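PDB 5IUW: aldehyde dehydrogenase family protein from Pseudomonas syringae pv. tomato, which probably oxidises aldehydes to carboxylic acids with a nicotinamide cofactor, and binds NAD together with indole-3-acetic acid in its active-site cleft. Local coordinates for residues 109-114 with 167-172; 298-303 with 401-406; 357-362 with 394-399. All blocks are in the same frame, centred on the assembly; numbering follows the deposited sequence.

The three contacts run outward from the active-site cleft. Contacts 1 and 2 have centres about 14 Å apart and touch through N168 and E300 and through W167 and E300. Both also reach NAD and indole-3-acetate. The centre of contact 3 is about 14 Å from that of contact 2, which it touches through I357 and V406, and about 27 Å from that of contact 1. Contact 1 closes first along the chain. The 298-303 loop comes next, then both segments of contact 3, and 401-406 last. Segment 167-172 follows strand 149-164 of one sheet; 109-114 joins helices 98-109 and 113-134. Contacts 2 and 3 border the other sheet, around strands 307-311, 382-389 and 406-412.

Contact 1. Residues 109-114 with 167-172; sequences MGKPIS and WNFPLM. With NAD (nicotinamide-adenine-dinucleotide), chain C; IAC (1H-indol-3-ylacetic acid), chain D.
The backbone oxygen of N168 is gripped by K111 NZ, 3.0 Å away and in the carbonyl plane, and by the side-chain amide of N297. These residues belong to the aldehyde dehydrogenase fold: 167-172 begins with the W-N-F-P of the family's P-W-N-F-P sequence, between strand 149-164 and helix 170-183 of the Rossmann-like cofactor domain. K111 bends at chi3 (65°), which turns its ammonium group toward this loop. There NZ also comes within 3.1 Å of F169 CD1, approaching the ring obliquely, and it makes a salt bridge with D120. The lysine thus ties helix 113-134 to the loop. M109 is curled at all three torsions. Its methyl CE rests 3.6 Å from both W167 O and N168 O, at the edge of the indole of W167. Its CG packs against P170 CG at 3.9 Å. The sulfur accepts a weak bond from the backbone N of K111. On the ligand side, one face of F169 lies against indole-3-acetate, with C2 about 3.5 Å above the ring plane near its rim. N168 ND2 is bonded to E300 O, and its position near the acetate is consistent with the oxyanion-hole asparagine of the family. W167 lies beside the cofactor pyrophosphate. Its NE1 reaches NAD O1N at 3.1 Å in a weak hydrogen bond, bent to 138°.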
loop_
_atom_site.group_PDB
_atom_site.type_symbol
_atom_site.label_atom_id
_atom_site.label_comp_id
_atom_site.label_asym_id
_atom_site.label_seq_id
_atom_site.Cartn_x
_atom_site.Cartn_y
_atom_site.Cartn_z
ATOM N N MET A 109 -17.484 -13.139 -35.263
ATOM C CA MET A 109 -16.876 -11.881 -35.722
ATOM C C MET A 109 -15.631 -12.035 -36.593
ATOM O O MET A 109 -14.990 -11.036 -36.934
ATOM C CB MET A 109 -16.558 -10.973 -34.520
ATOM C CG MET A 109 -15.793 -11.634 -33.384
ATOM S SD MET A 109 -14.055 -11.862 -33.731
ATOM C CE MET A 109 -13.501 -10.176 -34.101
ATOM N N GLY A 110 -15.285 -13.271 -36.942
ATOM C CA GLY A 110 -14.315 -13.516 -37.999
ATOM C C GLY A 110 -12.833 -13.632 -37.674
ATOM O O GLY A 110 -12.027 -13.816 -38.574
ATOM N N LYS A 111 -12.456 -13.529 -36.407
ATOM C CA LYS A 111 -11.041 -13.667 -36.078
ATOM C C LYS A 111 -10.597 -15.127 -36.236
ATOM O O LYS A 111 -11.399 -16.040 -36.124
ATOM C CB LYS A 111 -10.760 -13.145 -34.668
ATOM C CG LYS A 111 -11.185 -14.052 -33.555
ATOM C CD LYS A 111 -10.582 -13.575 -32.249
ATOM C CE LYS A 111 -11.152 -12.222 -31.888
ATOM N NZ LYS A 111 -10.339 -11.489 -30.907
ATOM N N PRO A 112 -9.318 -15.340 -36.542
ATOM C CA PRO A 112 -8.817 -16.687 -36.807
ATOM C C PRO A 112 -9.006 -17.608 -35.609
ATOM O O PRO A 112 -8.852 -17.167 -34.478
ATOM C CB PRO A 112 -7.334 -16.464 -37.089
ATOM C CG PRO A 112 -7.230 -15.044 -37.488
ATOM C CD PRO A 112 -8.273 -14.321 -36.709
ATOM N N ILE A 113 -9.344 -18.865 -35.872
ATOM C CA ILE A 113 -9.632 -19.823 -34.821
ATOM C C ILE A 113 -8.421 -20.046 -33.900
ATOM O O ILE A 113 -8.587 -20.207 -32.690
ATOM C CB ILE A 113 -10.124 -21.170 -35.421
ATOM C CG1 ILE A 113 -10.648 -22.092 -34.318
ATOM C CG2 ILE A 113 -9.054 -21.826 -36.256
ATOM C CD1 ILE A 113 -11.854 -21.529 -33.578
ATOM N N SER A 114 -7.210 -20.003 -34.447
ATOM C CA SER A 114 -6.030 -20.175 -33.612
ATOM C C SER A 114 -5.842 -18.994 -32.647
ATOM O O SER A 114 -5.317 -19.166 -31.562
ATOM C CB SER A 114 -4.789 -20.379 -34.477
ATOM O OG SER A 114 -4.818 -21.677 -35.051
ATOM N N TRP A 167 -17.045 -5.526 -30.102
ATOM C CA TRP A 167 -17.021 -6.776 -30.850
ATOM C C TRP A 167 -15.621 -7.309 -31.193
ATOM O O TRP A 167 -15.502 -8.417 -31.684
ATOM C CB TRP A 167 -17.822 -6.603 -32.136
ATOM C CG TRP A 167 -17.416 -5.425 -32.956
ATOM C CD1 TRP A 167 -18.026 -4.202 -32.993
ATOM C CD2 TRP A 167 -16.308 -5.348 -33.861
ATOM N NE1 TRP A 167 -17.374 -3.376 -33.873
ATOM C CE2 TRP A 167 -16.317 -4.055 -34.422
ATOM C CE3 TRP A 167 -15.318 -6.255 -34.268
ATOM C CZ2 TRP A 167 -15.367 -3.639 -35.360
ATOM C CZ3 TRP A 167 -14.370 -5.838 -35.198
ATOM C CH2 TRP A 167 -14.406 -4.540 -35.735
ATOM N N ASN A 168 -14.563 -6.540 -30.950
ATOM C CA ASN A 168 -13.260 -6.980 -31.448
ATOM C C ASN A 168 -12.591 -8.071 -30.588
ATOM O O ASN A 168 -11.928 -8.955 -31.118
ATOM C CB ASN A 168 -12.327 -5.785 -31.632
ATOM C CG ASN A 168 -12.013 -5.070 -30.338
ATOM O OD1 ASN A 168 -12.835 -4.995 -29.429
ATOM N ND2 ASN A 168 -10.807 -4.514 -30.262
ATOM N N PHE A 169 -12.758 -8.006 -29.275
ATOM C CA PHE A 169 -12.417 -9.127 -28.407
ATOM C C PHE A 169 -13.609 -9.368 -27.486
ATOM O O PHE A 169 -13.597 -8.930 -26.335
ATOM C CB PHE A 169 -11.162 -8.855 -27.570
ATOM C CG PHE A 169 -9.899 -8.687 -28.367
ATOM C CD1 PHE A 169 -9.071 -9.766 -28.619
ATOM C CD2 PHE A 169 -9.516 -7.434 -28.831
ATOM C CE1 PHE A 169 -7.898 -9.610 -29.337
ATOM C CE2 PHE A 169 -8.341 -7.264 -29.545
ATOM C CZ PHE A 169 -7.530 -8.354 -29.803
ATOM N N PRO A 170 -14.648 -10.041 -27.995
ATOM C CA PRO A 170 -15.942 -10.148 -27.303
ATOM C C PRO A 170 -15.829 -10.763 -25.904
ATOM O O PRO A 170 -16.252 -10.159 -24.923
ATOM C CB PRO A 170 -16.766 -11.068 -28.222
ATOM C CG PRO A 170 -16.097 -10.995 -29.548
ATOM C CD PRO A 170 -14.639 -10.775 -29.273
ATOM N N LEU A 171 -15.256 -11.954 -25.812
ATOM C CA LEU A 171 -15.189 -12.623 -24.522
ATOM C C LEU A 171 -14.150 -11.989 -23.601
ATOM O O LEU A 171 -14.396 -11.808 -22.414
ATOM C CB LEU A 171 -14.895 -14.113 -24.701
ATOM C CG LEU A 171 -14.827 -14.899 -23.386
ATOM C CD1 LEU A 171 -16.096 -14.716 -22.560
ATOM C CD2 LEU A 171 -14.603 -16.352 -23.650
ATOM N N MET A 172 -12.989 -11.654 -24.150
ATOM C CA MET A 172 -11.930 -11.105 -23.331
ATOM C C MET A 172 -12.328 -9.753 -22.723
ATOM O O MET A 172 -12.071 -9.517 -21.545
ATOM C CB MET A 172 -10.642 -10.968 -24.131
ATOM C CG MET A 172 -9.406 -10.879 -23.249
ATOM S SD MET A 172 -7.941 -10.327 -24.122
ATOM C CE MET A 172 -7.800 -11.572 -25.379
HETATM P PA NAD C . -19.172 1.209 -30.467
HETATM O O1A NAD C . -18.954 2.418 -29.591
HETATM O O2A NAD C . -19.941 1.581 -31.686
HETATM O O5B NAD C . -20.035 0.144 -29.643
HETATM C C5B NAD C . -19.464 -0.425 -28.447
HETATM C C4B NAD C . -20.644 -0.796 -27.486
HETATM O O4B NAD C . -21.359 0.268 -27.210
HETATM C C3B NAD C . -21.567 -1.768 -28.193
HETATM O O3B NAD C . -21.956 -2.738 -27.326
HETATM C C2B NAD C . -22.737 -0.841 -28.625
HETATM O O2B NAD C . -23.951 -1.662 -28.935
HETATM C C1B NAD C . -22.874 -0.039 -27.620
HETATM N N9A NAD C . -23.577 1.188 -27.977
HETATM C C8A NAD C . -23.641 1.764 -29.197
HETATM N N7A NAD C . -24.415 2.872 -29.093
HETATM C C5A NAD C . -24.827 2.989 -27.800
HETATM C C6A NAD C . -25.615 3.923 -27.152
HETATM N N6A NAD C . -26.231 5.058 -27.700
HETATM N N1A NAD C . -25.884 3.818 -25.845
HETATM C C2A NAD C . -25.362 2.774 -25.159
HETATM N N3A NAD C . -24.583 1.838 -25.787
HETATM C C4A NAD C . -24.313 1.955 -27.108
HETATM O O3 NAD C . -17.752 0.620 -30.829
HETATM P PN NAD C . -17.472 -0.700 -31.726
HETATM O O1N NAD C . -18.319 -0.618 -32.968
HETATM O O2N NAD C . -17.879 -1.905 -30.917
HETATM O O5D NAD C . -15.946 -0.709 -32.213
HETATM C C5D NAD C . -14.835 -0.911 -31.344
HETATM C C4D NAD C . -14.301 0.443 -30.720
HETATM O O4D NAD C . -14.014 0.147 -29.493
HETATM C C3D NAD C . -12.995 0.960 -31.314
HETATM O O3D NAD C . -12.966 2.328 -31.379
HETATM C C2D NAD C . -11.915 0.470 -30.309
HETATM O O2D NAD C . -10.672 1.330 -30.331
HETATM C C1D NAD C . -12.486 0.552 -29.187
HETATM N N1N NAD C . -11.881 -0.387 -28.258
HETATM C C2N NAD C . -11.282 0.084 -27.105
HETATM C C3N NAD C . -10.691 -0.821 -26.217
HETATM C C7N NAD C . -10.015 -0.303 -24.946
HETATM O O7N NAD C . -9.756 0.881 -24.840
HETATM N N7N NAD C . -9.685 -1.179 -23.921
HETATM C C4N NAD C . -10.713 -2.183 -26.491
HETATM C C5N NAD C . -11.321 -2.653 -27.641
HETATM C C6N NAD C . -11.910 -1.744 -28.531
HETATM C C IAC D . -4.135 -6.957 -25.859
HETATM C C1 IAC D . -5.411 -7.184 -26.279
HETATM C C2 IAC D . -5.814 -8.483 -26.685
HETATM C C3 IAC D . -4.896 -9.524 -26.655
HETATM C C4 IAC D . -3.591 -9.297 -26.228
HETATM C C5 IAC D . -3.199 -8.028 -25.829
HETATM C C7 IAC D . -6.106 -5.983 -26.210
HETATM C C8 IAC D . -5.250 -5.005 -25.747
HETATM C C17 IAC D . -7.551 -5.818 -26.587
HETATM C C18 IAC D . -7.880 -4.365 -26.796
HETATM N N IAC D . -4.034 -5.597 -25.526
HETATM O O2 IAC D . -8.028 -3.906 -27.960
HETATM O O3 IAC D . -8.026 -3.644 -25.779
#

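Contact 2. Residues 298-303 with 401-406. With NAD (nicotinamide-adenine-dinucleotide), chain C; IAC (1H-indol-3-ylacetic acid), chain D.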
loop_
_atom_site.group_PDB
_atom_site.type_symbol
_atom_site.label_atom_id
_atom_site.label_comp_id
_atom_site.label_asym_id
_atom_site.label_seq_id
_atom_site.Cartn_x
_atom_site.Cartn_y
_atom_site.Cartn_z
ATOM N N GLN A 298 -6.611 -8.417 -37.526
ATOM C CA GLN A 298 -7.056 -7.622 -38.670
ATOM C C GLN A 298 -6.938 -6.119 -38.418
ATOM O O GLN A 298 -7.665 -5.331 -39.014
ATOM C CB GLN A 298 -8.511 -7.955 -39.044
ATOM C CG GLN A 298 -8.816 -9.423 -39.350
ATOM C CD GLN A 298 -8.871 -10.305 -38.113
ATOM O OE1 GLN A 298 -8.136 -11.280 -38.008
ATOM N NE2 GLN A 298 -9.735 -9.955 -37.169
ATOM N N GLY A 299 -6.046 -5.721 -37.520
ATOM C CA GLY A 299 -5.919 -4.316 -37.169
ATOM C C GLY A 299 -7.109 -3.776 -36.386
ATOM O O GLY A 299 -7.205 -2.573 -36.126
ATOM N N GLU A 300 -8.024 -4.668 -36.008
ATOM C CA GLU A 300 -9.187 -4.288 -35.211
ATOM C C GLU A 300 -8.820 -4.379 -33.729
ATOM O O GLU A 300 -9.373 -5.191 -32.979
ATOM C CB GLU A 300 -10.386 -5.179 -35.544
ATOM C CG GLU A 300 -10.789 -5.139 -37.015
ATOM C CD GLU A 300 -11.756 -6.247 -37.399
ATOM O OE1 GLU A 300 -11.628 -7.374 -36.855
ATOM O OE2 GLU A 300 -12.643 -5.981 -38.248
ATOM N N VAL A 301 -7.854 -3.551 -33.339
ATOM C CA VAL A 301 -7.269 -3.559 -32.005
ATOM C C VAL A 301 -7.126 -2.110 -31.548
ATOM O O VAL A 301 -6.554 -1.280 -32.252
ATOM C CB VAL A 301 -5.898 -4.256 -31.989
ATOM C CG1 VAL A 301 -5.258 -4.169 -30.605
ATOM C CG2 VAL A 301 -6.022 -5.712 -32.460
ATOM N N CYS A 302 -7.651 -1.802 -30.377
ATOM C CA CYS A 302 -7.636 -0.426 -29.916
ATOM C C CYS A 302 -6.218 0.128 -29.779
ATOM O O CYS A 302 -5.987 1.313 -29.994
ATOM C CB CYS A 302 -8.373 -0.317 -28.589
ATOM S SG CYS A 302 -7.586 -1.203 -27.201
ATOM N N THR A 303 -5.277 -0.742 -29.432
ATOM C CA THR A 303 -3.887 -0.345 -29.269
ATOM C C THR A 303 -3.012 -0.690 -30.464
ATOM O O THR A 303 -1.786 -0.737 -30.344
ATOM C CB THR A 303 -3.270 -1.003 -28.030
ATOM O OG1 THR A 303 -3.449 -2.420 -28.111
ATOM C CG2 THR A 303 -3.937 -0.477 -26.783
ATOM N N GLU A 401 -8.664 7.180 -36.072
ATOM C CA GLU A 401 -8.635 5.733 -35.871
ATOM C C GLU A 401 -9.333 5.022 -37.031
ATOM O O GLU A 401 -10.474 5.339 -37.359
ATOM C CB GLU A 401 -9.296 5.353 -34.553
ATOM C CG GLU A 401 -9.152 3.864 -34.237
ATOM C CD GLU A 401 -9.719 3.465 -32.880
ATOM O OE1 GLU A 401 -10.735 4.045 -32.455
ATOM O OE2 GLU A 401 -9.132 2.565 -32.240
ATOM N N ILE A 402 -8.638 4.070 -37.645
ATOM C CA ILE A 402 -9.146 3.370 -38.827
ATOM C C ILE A 402 -9.801 2.039 -38.455
ATOM O O ILE A 402 -10.847 1.677 -39.001
ATOM C CB ILE A 402 -8.007 3.149 -39.851
ATOM C CG1 ILE A 402 -7.480 4.507 -40.333
ATOM C CG2 ILE A 402 -8.467 2.294 -41.036
ATOM C CD1 ILE A 402 -6.308 4.402 -41.277
ATOM N N PHE A 403 -9.200 1.350 -37.492
ATOM C CA PHE A 403 -9.666 0.050 -37.017
ATOM C C PHE A 403 -9.674 -0.944 -38.186
ATOM O O PHE A 403 -10.615 -1.703 -38.387
ATOM C CB PHE A 403 -11.041 0.163 -36.344
ATOM C CG PHE A 403 -11.153 -0.643 -35.067
ATOM C CD1 PHE A 403 -10.308 -0.382 -34.002
ATOM C CD2 PHE A 403 -12.109 -1.643 -34.928
ATOM C CE1 PHE A 403 -10.384 -1.122 -32.827
ATOM C CE2 PHE A 403 -12.203 -2.376 -33.743
ATOM C CZ PHE A 403 -11.338 -2.115 -32.695
ATOM N N GLY A 404 -8.577 -0.923 -38.938
ATOM C CA GLY A 404 -8.292 -1.885 -39.989
ATOM C C GLY A 404 -6.785 -2.050 -40.061
ATOM O O GLY A 404 -6.049 -1.382 -39.327
ATOM N N PRO A 405 -6.306 -2.942 -40.937
ATOM C CA PRO A 405 -4.860 -3.183 -40.963
ATOM C C PRO A 405 -4.129 -2.167 -41.837
ATOM O O PRO A 405 -3.489 -2.551 -42.804
ATOM C CB PRO A 405 -4.757 -4.588 -41.543
ATOM C CG PRO A 405 -5.961 -4.695 -42.443
ATOM C CD PRO A 405 -7.048 -3.865 -41.818
ATOM N N VAL A 406 -4.230 -0.887 -41.491
ATOM C CA VAL A 406 -3.623 0.182 -42.274
ATOM C C VAL A 406 -2.587 0.964 -41.458
ATOM O O VAL A 406 -2.929 1.674 -40.518
ATOM C CB VAL A 406 -4.677 1.167 -42.800
ATOM C CG1 VAL A 406 -4.009 2.267 -43.613
ATOM C CG2 VAL A 406 -5.724 0.433 -43.627
HETATM P PA NAD C . -19.172 1.209 -30.467
HETATM O O1A NAD C . -18.954 2.418 -29.591
HETATM O O2A NAD C . -19.941 1.581 -31.686
HETATM O O5B NAD C . -20.035 0.144 -29.643
HETATM C C5B NAD C . -19.464 -0.425 -28.447
HETATM C C4B NAD C . -20.644 -0.796 -27.486
HETATM O O4B NAD C . -21.359 0.268 -27.210
HETATM C C3B NAD C . -21.567 -1.768 -28.193
HETATM O O3B NAD C . -21.956 -2.738 -27.326
HETATM C C2B NAD C . -22.737 -0.841 -28.625
HETATM O O2B NAD C . -23.951 -1.662 -28.935
HETATM C C1B NAD C . -22.874 -0.039 -27.620
HETATM N N9A NAD C . -23.577 1.188 -27.977
HETATM C C8A NAD C . -23.641 1.764 -29.197
HETATM N N7A NAD C . -24.415 2.872 -29.093
HETATM C C5A NAD C . -24.827 2.989 -27.800
HETATM C C6A NAD C . -25.615 3.923 -27.152
HETATM N N6A NAD C . -26.231 5.058 -27.700
HETATM N N1A NAD C . -25.884 3.818 -25.845
HETATM C C2A NAD C . -25.362 2.774 -25.159
HETATM N N3A NAD C . -24.583 1.838 -25.787
HETATM C C4A NAD C . -24.313 1.955 -27.108
HETATM O O3 NAD C . -17.752 0.620 -30.829
HETATM P PN NAD C . -17.472 -0.700 -31.726
HETATM O O1N NAD C . -18.319 -0.618 -32.968
HETATM O O2N NAD C . -17.879 -1.905 -30.917
HETATM O O5D NAD C . -15.946 -0.709 -32.213
HETATM C C5D NAD C . -14.835 -0.911 -31.344
HETATM C C4D NAD C . -14.301 0.443 -30.720
HETATM O O4D NAD C . -14.014 0.147 -29.493
HETATM C C3D NAD C . -12.995 0.960 -31.314
HETATM O O3D NAD C . -12.966 2.328 -31.379
HETATM C C2D NAD C . -11.915 0.470 -30.309
HETATM O O2D NAD C . -10.672 1.330 -30.331
HETATM C C1D NAD C . -12.486 0.552 -29.187
HETATM N N1N NAD C . -11.881 -0.387 -28.258
HETATM C C2N NAD C . -11.282 0.084 -27.105
HETATM C C3N NAD C . -10.691 -0.821 -26.217
HETATM C C7N NAD C . -10.015 -0.303 -24.946
HETATM O O7N NAD C . -9.756 0.881 -24.840
HETATM N N7N NAD C . -9.685 -1.179 -23.921
HETATM C C4N NAD C . -10.713 -2.183 -26.491
HETATM C C5N NAD C . -11.321 -2.653 -27.641
HETATM C C6N NAD C . -11.910 -1.744 -28.531
HETATM C C IAC D . -4.135 -6.957 -25.859
HETATM C C1 IAC D . -5.411 -7.184 -26.279
HETATM C C2 IAC D . -5.814 -8.483 -26.685
HETATM C C3 IAC D . -4.896 -9.524 -26.655
HETATM C C4 IAC D . -3.591 -9.297 -26.228
HETATM C C5 IAC D . -3.199 -8.028 -25.829
HETATM C C7 IAC D . -6.106 -5.983 -26.210
HETATM C C8 IAC D . -5.250 -5.005 -25.747
HETATM C C17 IAC D . -7.551 -5.818 -26.587
HETATM C C18 IAC D . -7.880 -4.365 -26.796
HETATM N N IAC D . -4.034 -5.597 -25.526
HETATM O O2 IAC D . -8.028 -3.906 -27.960
HETATM O O3 IAC D . -8.026 -3.644 -25.779
HETATM O O HOH W 1 -6.359 -0.001 -36.530
HETATM O O HOH W 2 -6.950 1.277 -33.236
#
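The ring of F403 is sandwiched between E300 and the nicotinamide ribose of NAD. On one face, E300 CA stands 3.8 Å from the ring centroid and 8° off the normal, a CH-pi contact. On the opposite face, NAD C3D lies 3.6 Å above the plane, toward the rim. At the edge, near the ring plane, C302 N is 3.7 Å from F403 CE1. The ring of W167 meets F403 with its plane nearly perpendicular. G299 passes close to G404 and P405, and the Q298 carbonyl oxygen packs on P405 CD. No direct hydrogen bond joins the two segments. Water 1 bridges G299 O and G404 O instead, and water 2 bridges V301 O and E401 OE2. The carboxylate of E401 holds the ribose by both oxygens: E401 OE2 accepts from NAD O2D at 2.7 Å and E401 OE1 from NAD O3D at 3.0 Å. Behind the ring, Q298 NE2 donates to E300 OE1 at 3.2 Å, from above the carboxylate plane. The other carboxylate oxygen, E300 OE2, accepts from V345 N, and Q298 OE1 is held by G342 N. C302 N donates to acetate O2, whose place is less certain. This is the aldehyde dehydrogenase active site, where C302 matches the family's nucleophilic cysteine and E401 with F403 hold the nicotinamide ribose.

Contact 3. Residues 357-362 with 394-399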
loop_
_atom_site.group_PDB
_atom_site.type_symbol
_atom_site.label_atom_id
_atom_site.label_comp_id
_atom_site.label_asym_id
_atom_site.label_seq_id
_atom_site.Cartn_x
_atom_site.Cartn_y
_atom_site.Cartn_z
ATOM N N ILE A 357 -8.189 3.919 -46.913
ATOM C CA ILE A 357 -7.113 3.646 -47.857
ATOM C C ILE A 357 -7.190 4.674 -48.982
ATOM O O ILE A 357 -6.185 5.251 -49.376
ATOM C CB ILE A 357 -7.183 2.187 -48.420
ATOM C CG1 ILE A 357 -6.765 1.171 -47.339
ATOM C CG2 ILE A 357 -6.297 2.021 -49.656
ATOM C CD1 ILE A 357 -6.968 -0.303 -47.734
ATOM N N ALA A 358 -8.395 4.934 -49.469
ATOM C CA ALA A 358 -8.567 5.929 -50.523
ATOM C C ALA A 358 -8.160 7.314 -50.021
ATOM O O ALA A 358 -7.578 8.100 -50.764
ATOM C CB ALA A 358 -10.012 5.930 -51.030
ATOM N N ALA A 359 -8.439 7.596 -48.750
ATOM C CA ALA A 359 -8.072 8.877 -48.155
ATOM C C ALA A 359 -6.552 9.031 -48.049
ATOM O O ALA A 359 -6.015 10.143 -48.156
ATOM C CB ALA A 359 -8.713 9.029 -46.790
ATOM N N GLY A 360 -5.869 7.910 -47.835
ATOM C CA GLY A 360 -4.417 7.884 -47.814
ATOM C C GLY A 360 -3.834 8.378 -49.126
ATOM O O GLY A 360 -2.957 9.235 -49.139
ATOM N N HIS A 361 -4.337 7.837 -50.230
ATOM C CA HIS A 361 -3.959 8.284 -51.567
ATOM C C HIS A 361 -4.266 9.750 -51.745
ATOM O O HIS A 361 -3.425 10.521 -52.207
ATOM C CB HIS A 361 -4.703 7.480 -52.632
ATOM C CG HIS A 361 -4.293 6.049 -52.702
ATOM N ND1 HIS A 361 -2.975 5.662 -52.787
ATOM C CD2 HIS A 361 -5.020 4.909 -52.662
ATOM C CE1 HIS A 361 -2.910 4.344 -52.830
ATOM N NE2 HIS A 361 -4.137 3.862 -52.750
ATOM N N THR A 362 -5.481 10.120 -51.367
ATOM C CA THR A 362 -5.965 11.471 -51.556
ATOM C C THR A 362 -5.055 12.488 -50.880
ATOM O O THR A 362 -4.587 13.427 -51.519
ATOM C CB THR A 362 -7.392 11.627 -51.021
ATOM O OG1 THR A 362 -8.289 10.850 -51.828
ATOM C CG2 THR A 362 -7.814 13.080 -51.060
ATOM N N ALA A 394 -0.625 15.430 -39.828
ATOM C CA ALA A 394 -1.856 16.179 -40.081
ATOM C C ALA A 394 -2.833 15.438 -41.002
ATOM O O ALA A 394 -4.009 15.770 -41.052
ATOM C CB ALA A 394 -1.531 17.555 -40.674
ATOM N N MET A 395 -2.345 14.446 -41.737
ATOM C CA MET A 395 -3.202 13.694 -42.653
ATOM C C MET A 395 -4.288 12.921 -41.914
ATOM O O MET A 395 -4.124 12.563 -40.745
ATOM C CB MET A 395 -2.370 12.731 -43.489
ATOM C CG MET A 395 -1.365 13.397 -44.395
ATOM S SD MET A 395 -0.375 12.154 -45.224
ATOM C CE MET A 395 0.692 13.166 -46.241
ATOM N N ARG A 396 -5.394 12.659 -42.604
ATOM C CA ARG A 396 -6.523 11.949 -42.011
ATOM C C ARG A 396 -6.139 10.556 -41.510
ATOM O O ARG A 396 -6.567 10.141 -40.435
ATOM C CB ARG A 396 -7.681 11.831 -43.016
ATOM C CG ARG A 396 -8.579 13.066 -43.097
ATOM C CD ARG A 396 -9.664 12.939 -44.183
ATOM N NE ARG A 396 -9.107 12.764 -45.525
ATOM C CZ ARG A 396 -9.828 12.550 -46.625
ATOM N NH1 ARG A 396 -11.152 12.474 -46.563
ATOM N NH2 ARG A 396 -9.219 12.410 -47.793
ATOM N N ILE A 397 -5.343 9.826 -42.285
ATOM C CA ILE A 397 -4.986 8.478 -41.874
ATOM C C ILE A 397 -4.036 8.515 -40.662
ATOM O O ILE A 397 -3.853 7.508 -40.003
ATOM C CB ILE A 397 -4.344 7.650 -43.028
ATOM C CG1 ILE A 397 -3.113 8.347 -43.610
ATOM C CG2 ILE A 397 -5.366 7.364 -44.126
ATOM C CD1 ILE A 397 -2.282 7.443 -44.493
ATOM N N ALA A 398 -3.449 9.669 -40.357
ATOM C CA ALA A 398 -2.587 9.761 -39.175
ATOM C C ALA A 398 -3.350 10.257 -37.952
ATOM O O ALA A 398 -2.946 9.988 -36.825
ATOM C CB ALA A 398 -1.393 10.660 -39.446
ATOM N N GLN A 399 -4.450 10.976 -38.172
ATOM C CA GLN A 399 -5.215 11.542 -37.060
ATOM C C GLN A 399 -6.374 10.660 -36.609
ATOM O O GLN A 399 -6.686 10.625 -35.425
ATOM C CB GLN A 399 -5.759 12.929 -37.426
ATOM C CG GLN A 399 -4.740 14.053 -37.318
ATOM C CD GLN A 399 -4.267 14.301 -35.889
ATOM O OE1 GLN A 399 -5.061 14.328 -34.951
ATOM N NE2 GLN A 399 -2.966 14.483 -35.724
#
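R396 leaves helix 396-399 with CG anti to its carbonyl carbon (chi1 -83°) and then bends at chi3 (-60°), which lays the guanidinium over A359. I397 has CG1 between its backbone N and carbonyl carbon (chi1 56°), and its CG2 methyl faces G360. A359 CB sits 3.5 Å above the guanidinium plane of R396, nearer the rim than the middle, and it touches NH2 at 3.6 Å. T362 meets the same group from its edge: its CG2 methyl is 3.6 Å from R396 NH2, with the side chains set at a slant. These contacts are packing only; the charge of R396 is paired with D363, just past the end of helix 347-362. Deeper in, I397 CG2 lies 3.8 Å from G360 N, and its CD1 is 4.0 Å from G360 CA. With no side chain on G360, the helix backbone itself forms the surface here, and G360 CA and I397 CA are 6.0 Å apart. On the sheet side, I397 and I357 both pack on F388 of strand 382-389. M395 occupies the N-cap of the short helix. The connection between the adjacent parallel strands 382-389 and 406-412 is thus a crossover of the beta-alpha-beta kind, with only a short helix, packed against the end of helix 347-362.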